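Local atomic coordinates of acetyl xylan esterase (Metagenome, PDB entry 6XYC), a protein that removes acetyl and feruloyl groups from complex natural xylans as a bifunctional esterase of the alpha/beta hydrolase fold. Residues Y46-A49 with W50-N54. Sequence-based numbering, arbitrary orientation.
Sequences YGSA and WFANN. With AES (4-(2-aminoethyl)benzenesulfonyl fluoride), chain B.
Tyr46 and Ala52 are joined by a short hydrogen bond, the phenol OH giving its proton to the carbonyl O of Ala52 at 2.7 Å. The oxygen approaches from above the carbonyl plane, 51° out of it, while the acceptor lies near the plane of the phenol ring, at its edge. Tyr46 OH is also hydrogen-bonded to the backbone N of His79, so two bonds grip the buried hydroxyl. Two further bonds close the loop. Phe51 N reaches Ser48 O at 2.9 Å across a type I' beta turn running from Ser48 to Phe51, and Ala52 N points almost straight at Ser48 OG, 3.0 Å away. The serine hydroxyl is set for this by a chi1 of 74°, which tucks OG between its own backbone N and carbonyl carbon.

On its other flank the turn meets the inhibitor: Ala49 N donates to O1S of the sulfonyl group at 2.7 Å. A backbone amide in the loop just after strand 39-45 is consistent with the oxyanion hole of alpha/beta hydrolases; Ser122 N binds the same ligand.

Packing follows the bonds. Ser48 CB and Ala52 CB press together at 3.4 Å, tighter than usual, and the Tyr46 ring lays CE2 against the Ala52 methyl. Ala49 O sits over the centre of one face of the Phe51 ring. A phenylalanine in place of Tyr46 would probably leave Ala52 O and His79 N without their shared hydroxyl partner.

The whole loop links strand 39-45 to helix 56-69. Helix 189-193 borders it through Ala49, Trp50 and Phe51, and the Trp50 ring meets His125 of helix 122-131 at a steep angle.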
# COMPACT_ATOMS: atom_id res chain seq x y z
N TYR A 46 6.89 -0.75 1.31
CA TYR A 46 7.82 0.35 1.51
C TYR A 46 7.48 1.52 0.60
O TYR A 46 6.80 1.38 -0.42
CB TYR A 46 9.25 -0.10 1.22
CG TYR A 46 9.43 -0.75 -0.14
CD1 TYR A 46 9.50 -2.13 -0.26
CD2 TYR A 46 9.49 0.01 -1.31
CE1 TYR A 46 9.64 -2.74 -1.49
CE2 TYR A 46 9.65 -0.60 -2.55
CZ TYR A 46 9.71 -1.97 -2.63
OH TYR A 46 9.86 -2.59 -3.86
N GLY A 47 7.99 2.69 0.97
CA GLY A 47 7.99 3.86 0.11
C GLY A 47 9.34 4.06 -0.55
O GLY A 47 10.38 3.78 0.04
N SER A 48 9.30 4.55 -1.78
CA SER A 48 10.51 4.68 -2.58
C SER A 48 10.30 5.51 -3.83
O SER A 48 11.09 5.41 -4.78
CB SER A 48 11.02 3.29 -3.00
OG SER A 48 10.18 2.75 -4.02
N ALA A 49 9.25 6.34 -3.85
CA ALA A 49 8.86 7.06 -5.07
C ALA A 49 8.72 6.09 -6.24
O ALA A 49 8.99 6.43 -7.39
CB ALA A 49 9.85 8.18 -5.40
N TRP A 50 8.31 4.85 -5.93
CA TRP A 50 8.11 3.75 -6.88
C TRP A 50 9.42 3.23 -7.49
O TRP A 50 9.37 2.36 -8.37
CB TRP A 50 7.14 4.13 -8.01
CG TRP A 50 5.77 4.51 -7.51
CD1 TRP A 50 4.84 3.68 -6.97
CD2 TRP A 50 5.20 5.82 -7.51
NE1 TRP A 50 3.72 4.39 -6.62
CE2 TRP A 50 3.91 5.71 -6.95
CE3 TRP A 50 5.64 7.08 -7.93
CZ2 TRP A 50 3.06 6.80 -6.79
CZ3 TRP A 50 4.80 8.16 -7.77
CH2 TRP A 50 3.53 8.02 -7.20
N PHE A 51 10.58 3.72 -7.03
CA PHE A 51 11.83 3.38 -7.69
C PHE A 51 12.44 2.07 -7.20
O PHE A 51 13.20 1.43 -7.94
CB PHE A 51 12.88 4.49 -7.50
CG PHE A 51 12.66 5.72 -8.33
CD1 PHE A 51 12.28 5.63 -9.66
CD2 PHE A 51 12.83 6.98 -7.77
CE1 PHE A 51 12.08 6.77 -10.42
CE2 PHE A 51 12.63 8.12 -8.52
CZ PHE A 51 12.26 8.02 -9.85
N ALA A 52 12.15 1.65 -5.97
CA ALA A 52 12.85 0.51 -5.38
C ALA A 52 12.09 -0.79 -5.66
O ALA A 52 10.86 -0.82 -5.64
CB ALA A 52 13.02 0.69 -3.88
N ASN A 53 12.84 -1.86 -5.92
CA ASN A 53 12.26 -3.18 -6.15
C ASN A 53 12.75 -4.22 -5.14
O ASN A 53 12.53 -5.41 -5.34
CB ASN A 53 12.57 -3.66 -7.58
CG ASN A 53 14.06 -3.87 -7.83
OD1 ASN A 53 14.88 -3.80 -6.92
ND2 ASN A 53 14.40 -4.14 -9.08
N ASN A 54 13.40 -3.78 -4.05
CA ASN A 54 14.08 -4.72 -3.16
C ASN A 54 14.08 -4.28 -1.70
O ASN A 54 14.91 -4.77 -0.92
CB ASN A 54 15.54 -4.90 -3.62
CG ASN A 54 16.30 -3.60 -3.65
OD1 ASN A 54 15.72 -2.54 -3.45
ND2 ASN A 54 17.58 -3.68 -3.93
C3 AES B . 8.23 11.51 -3.81
C2 AES B . 8.21 10.66 -2.75
C1 AES B . 7.29 9.65 -2.72
S AES B . 7.35 8.58 -1.36
O1S AES B . 7.60 7.18 -1.82
O2S AES B . 8.58 8.83 -0.61
C6 AES B . 6.39 9.47 -3.72
C5 AES B . 6.41 10.34 -4.79
C4 AES B . 7.33 11.35 -4.84
C7 AES B . 7.36 12.35 -6.04
C8 AES B . 5.97 13.02 -6.21
N8 AES B . 6.15 14.15 -7.07